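Local structure of binary enterotoxin of Clostridium perfringens component a (Clostridium perfringens, 5WTZ) at residues 255-263 with 335-343. The protein probably transfers ADP-ribose from NAD to actin as the enzymatic component of an iota-like binary enterotoxin. Residues are numbered along the deposited sequence; the frame is centred on the assembly and turned at random.
With NAD (nicotinamide-adenine-dinucleotide), chain B.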
loop_
_atom_site.group_PDB
_atom_site.type_symbol
_atom_site.label_atom_id
_atom_site.label_comp_id
_atom_site.label_asym_id
_atom_site.label_seq_id
_atom_site.Cartn_x
_atom_site.Cartn_y
_atom_site.Cartn_z
ATOM N N THR A 255 13.960 19.367 14.240
ATOM C CA THR A 255 12.893 20.103 14.919
ATOM C C THR A 255 12.923 21.586 14.547
ATOM O O THR A 255 11.912 22.146 14.136
ATOM C CB THR A 255 12.998 19.961 16.440
ATOM O OG1 THR A 255 12.783 18.593 16.795
ATOM C CG2 THR A 255 11.961 20.831 17.140
ATOM N N ALA A 256 14.090 22.203 14.652
ATOM C CA ALA A 256 14.230 23.619 14.301
ATOM C C ALA A 256 14.183 23.817 12.785
ATOM O O ALA A 256 13.635 24.814 12.299
ATOM C CB ALA A 256 15.517 24.187 14.867
ATOM N N ILE A 257 14.766 22.874 12.045
ATOM C CA ILE A 257 14.884 22.995 10.590
ATOM C C ILE A 257 13.513 22.892 9.934
ATOM O O ILE A 257 13.138 23.755 9.132
ATOM C CB ILE A 257 15.835 21.926 10.012
ATOM C CG1 ILE A 257 17.287 22.291 10.333
ATOM C CG2 ILE A 257 15.649 21.768 8.488
ATOM C CD1 ILE A 257 18.257 21.156 10.085
ATOM N N ASN A 258 12.752 21.865 10.292
ATOM C CA ASN A 258 11.442 21.690 9.674
ATOM C C ASN A 258 10.464 22.767 10.172
ATOM O O ASN A 258 9.632 23.233 9.407
ATOM C CB ASN A 258 10.917 20.260 9.900
ATOM C CG ASN A 258 11.589 19.241 8.962
ATOM O OD1 ASN A 258 12.086 19.594 7.885
ATOM N ND2 ASN A 258 11.592 17.974 9.362
ATOM N N LYS A 259 10.603 23.207 11.421
ATOM C CA LYS A 259 9.816 24.349 11.911
ATOM C C LYS A 259 10.037 25.612 11.070
ATOM O O LYS A 259 9.091 26.325 10.732
ATOM C CB LYS A 259 10.144 24.661 13.368
ATOM C CG LYS A 259 9.302 23.933 14.410
ATOM C CD LYS A 259 9.766 24.348 15.815
ATOM C CE LYS A 259 9.001 23.650 16.935
ATOM N NZ LYS A 259 9.280 24.327 18.243
ATOM N N TYR A 260 11.292 25.895 10.747
ATOM C CA TYR A 260 11.622 27.066 9.957
ATOM C C TYR A 260 11.078 26.949 8.537
ATOM O O TYR A 260 10.542 27.908 7.985
ATOM C CB TYR A 260 13.127 27.272 9.911
ATOM C CG TYR A 260 13.506 28.466 9.083
ATOM C CD1 TYR A 260 13.377 29.749 9.592
ATOM C CD2 TYR A 260 13.963 28.316 7.777
ATOM C CE1 TYR A 260 13.713 30.854 8.831
ATOM C CE2 TYR A 260 14.295 29.411 7.008
ATOM C CZ TYR A 260 14.170 30.677 7.543
ATOM O OH TYR A 260 14.497 31.772 6.787
ATOM N N LEU A 261 11.244 25.776 7.942
ATOM C CA LEU A 261 10.739 25.533 6.595
ATOM C C LEU A 261 9.219 25.666 6.546
ATOM O O LEU A 261 8.663 26.137 5.556
ATOM C CB LEU A 261 11.160 24.143 6.100
ATOM C CG LEU A 261 12.582 23.980 5.546
ATOM C CD1 LEU A 261 12.885 22.532 5.232
ATOM C CD2 LEU A 261 12.807 24.841 4.310
ATOM N N LEU A 262 8.549 25.276 7.624
ATOM C CA LEU A 262 7.091 25.268 7.606
ATOM C C LEU A 262 6.514 26.686 7.672
ATOM O O LEU A 262 5.599 27.015 6.912
ATOM C CB LEU A 262 6.545 24.410 8.748
ATOM C CG LEU A 262 5.020 24.307 8.811
ATOM C CD1 LEU A 262 4.434 23.595 7.573
ATOM C CD2 LEU A 262 4.605 23.615 10.096
ATOM N N ASP A 263 7.049 27.532 8.549
ATOM C CA ASP A 263 6.495 28.877 8.717
ATOM C C ASP A 263 7.498 29.924 9.199
ATOM O O ASP A 263 7.111 30.955 9.749
ATOM C CB ASP A 263 5.315 28.829 9.690
ATOM C CG ASP A 263 5.694 28.252 11.037
ATOM O OD1 ASP A 263 6.904 28.110 11.304
ATOM O OD2 ASP A 263 4.784 27.932 11.828
ATOM N N ILE A 335 -1.211 17.869 -1.658
ATOM C CA ILE A 335 -0.781 18.637 -0.489
ATOM C C ILE A 335 0.677 19.044 -0.618
ATOM O O ILE A 335 1.546 18.169 -0.589
ATOM C CB ILE A 335 -0.933 17.822 0.826
ATOM C CG1 ILE A 335 -2.332 17.229 0.963
ATOM C CG2 ILE A 335 -0.578 18.680 2.040
ATOM C CD1 ILE A 335 -2.491 16.338 2.188
ATOM N N PRO A 336 0.952 20.353 -0.754
ATOM C CA PRO A 336 2.345 20.813 -0.758
ATOM C C PRO A 336 3.040 20.472 0.545
ATOM O O PRO A 336 2.425 20.597 1.600
ATOM C CB PRO A 336 2.221 22.335 -0.923
ATOM C CG PRO A 336 0.911 22.541 -1.587
ATOM C CD PRO A 336 0.020 21.473 -0.971
ATOM N N VAL A 337 4.296 20.050 0.471
ATOM C CA VAL A 337 5.067 19.719 1.662
ATOM C C VAL A 337 6.328 20.595 1.728
ATOM O O VAL A 337 7.305 20.365 1.004
ATOM C CB VAL A 337 5.456 18.229 1.683
ATOM C CG1 VAL A 337 6.264 17.901 2.966
ATOM C CG2 VAL A 337 4.207 17.347 1.613
ATOM N N LYS A 338 6.300 21.609 2.587
ATOM C CA LYS A 338 7.390 22.575 2.664
ATOM C C LYS A 338 8.619 22.008 3.380
ATOM O O LYS A 338 9.734 22.487 3.194
ATOM C CB LYS A 338 6.915 23.850 3.375
ATOM C CG LYS A 338 5.702 24.517 2.702
ATOM C CD LYS A 338 5.260 25.772 3.448
ATOM C CE LYS A 338 6.225 26.916 3.188
ATOM N NZ LYS A 338 5.776 28.195 3.799
ATOM N N THR A 339 8.401 20.982 4.190
ATOM C CA THR A 339 9.432 20.430 5.064
ATOM C C THR A 339 10.254 19.344 4.372
ATOM O O THR A 339 9.831 18.816 3.339
ATOM C CB THR A 339 8.782 19.825 6.335
ATOM O OG1 THR A 339 7.623 19.079 5.947
ATOM C CG2 THR A 339 8.377 20.926 7.335
ATOM N N PHE A 340 11.433 19.027 4.916
ATOM C CA PHE A 340 12.084 17.771 4.577
ATOM C C PHE A 340 11.182 16.680 5.131
ATOM O O PHE A 340 10.563 16.854 6.191
ATOM C CB PHE A 340 13.493 17.623 5.178
ATOM C CG PHE A 340 14.505 18.621 4.670
ATOM C CD1 PHE A 340 15.038 18.508 3.386
ATOM C CD2 PHE A 340 14.925 19.659 5.469
ATOM C CE1 PHE A 340 15.963 19.417 2.919
ATOM C CE2 PHE A 340 15.865 20.581 5.008
ATOM C CZ PHE A 340 16.375 20.463 3.718
ATOM N N ILE A 341 11.131 15.548 4.444
ATOM C CA ILE A 341 10.291 14.435 4.889
ATOM C C ILE A 341 11.126 13.249 5.391
ATOM O O ILE A 341 11.792 12.557 4.600
ATOM C CB ILE A 341 9.351 13.929 3.781
ATOM C CG1 ILE A 341 8.749 15.100 3.006
ATOM C CG2 ILE A 341 8.276 13.004 4.401
ATOM C CD1 ILE A 341 7.843 14.651 1.848
ATOM N N SER A 342 11.095 13.039 6.707
ATOM C CA SER A 342 11.670 11.849 7.331
ATOM C C SER A 342 10.739 10.634 7.163
ATOM O O SER A 342 9.615 10.575 7.701
ATOM C CB SER A 342 11.968 12.096 8.815
ATOM O OG SER A 342 13.201 12.795 8.987
ATOM N N THR A 343 11.210 9.660 6.400
ATOM C CA THR A 343 10.436 8.438 6.157
ATOM C C THR A 343 11.265 7.224 6.525
ATOM O O THR A 343 12.486 7.295 6.589
ATOM C CB THR A 343 9.976 8.275 4.678
ATOM O OG1 THR A 343 11.062 7.790 3.875
ATOM C CG2 THR A 343 9.445 9.580 4.100
HETATM P PA NAD B . 9.299 16.227 11.903
HETATM O O1A NAD B . 10.169 17.461 11.953
HETATM O O2A NAD B . 8.844 15.675 10.585
HETATM O O5B NAD B . 7.969 16.461 12.784
HETATM C C5B NAD B . 7.963 17.189 14.017
HETATM C C4B NAD B . 6.578 17.758 14.255
HETATM O O4B NAD B . 6.296 18.689 13.201
HETATM C C3B NAD B . 5.500 16.679 14.216
HETATM O O3B NAD B . 4.502 16.996 15.201
HETATM C C2B NAD B . 4.929 16.806 12.810
HETATM O O2B NAD B . 3.556 16.410 12.734
HETATM C C1B NAD B . 5.121 18.284 12.490
HETATM N N9A NAD B . 5.335 18.444 11.038
HETATM C C8A NAD B . 6.298 17.869 10.295
HETATM N N7A NAD B . 6.177 18.235 8.988
HETATM C C5A NAD B . 5.108 19.035 8.902
HETATM C C6A NAD B . 4.414 19.770 7.825
HETATM N N6A NAD B . 4.862 19.700 6.552
HETATM N N1A NAD B . 3.313 20.489 8.154
HETATM C C2A NAD B . 2.867 20.568 9.420
HETATM N N3A NAD B . 3.460 19.935 10.451
HETATM C C4A NAD B . 4.553 19.163 10.246
HETATM O O3 NAD B . 10.104 15.076 12.677
HETATM P PN NAD B . 9.573 13.670 13.248
HETATM O O1N NAD B . 9.165 12.813 12.070
HETATM O O2N NAD B . 8.614 13.949 14.381
HETATM O O5D NAD B . 10.946 13.129 13.887
HETATM C C5D NAD B . 12.146 13.032 13.120
HETATM C C4D NAD B . 13.141 12.166 13.870
HETATM O O4D NAD B . 12.738 10.798 13.783
HETATM C C3D NAD B . 14.497 12.221 13.194
HETATM O O3D NAD B . 15.486 11.856 14.175
HETATM C C2D NAD B . 14.401 11.141 12.139
HETATM O O2D NAD B . 15.688 10.605 11.813
HETATM C C1D NAD B . 13.468 10.108 12.776
HETATM N N1N NAD B . 12.521 9.492 11.824
HETATM C C2N NAD B . 11.191 9.661 11.961
HETATM C C3N NAD B . 10.303 9.070 11.054
HETATM C C7N NAD B . 8.814 9.233 11.185
HETATM O O7N NAD B . 8.310 10.219 11.738
HETATM N N7N NAD B . 8.081 8.243 10.702
HETATM C C4N NAD B . 10.777 8.286 10.009
HETATM C C5N NAD B . 12.149 8.130 9.888
HETATM C C6N NAD B . 12.995 8.746 10.814
#
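The Phe340 ring meets Ile257 at its edge, where CG2 lies in the ring plane, 3.7 Å from CE2. Asn258 OD1 also lies near that plane. Leu261 approaches obliquely, its CD1 3.5 Å from Phe340 CD2.

The Asn258 amide is held at both ends. OD1 accepts a weak, bent bond from the backbone N of Phe340 (3.1 Å, 131° at the hydrogen). ND2 gives a nearly straight bond to NAD O1A (3.0 Å, 171°) and a second to Tyr249 OH, which fixes the turn of the amide.

The two branches of Thr339 have different partners. Its CG2, anti to the carbonyl carbon, packs 3.3 Å from Asn258 O. Its OG1 accepts a bond from adenine N6A of NAD (2.9 Å, 148°). Leu262 CD1 touches the same adenine at N1A (3.4 Å). Lys338 bends at chi3, bringing NZ to Leu262 O in a weak bond.

The contact thus forms part of the NAD pocket of an ADP-ribosyltransferase fold. Helix 240-263 packs against the loop joining strands 334-337 and 341-344. Ile282 of helix 272-286 touches both Ile257 and Phe340, and Leu386 of strand 384-387 also packs on Phe340.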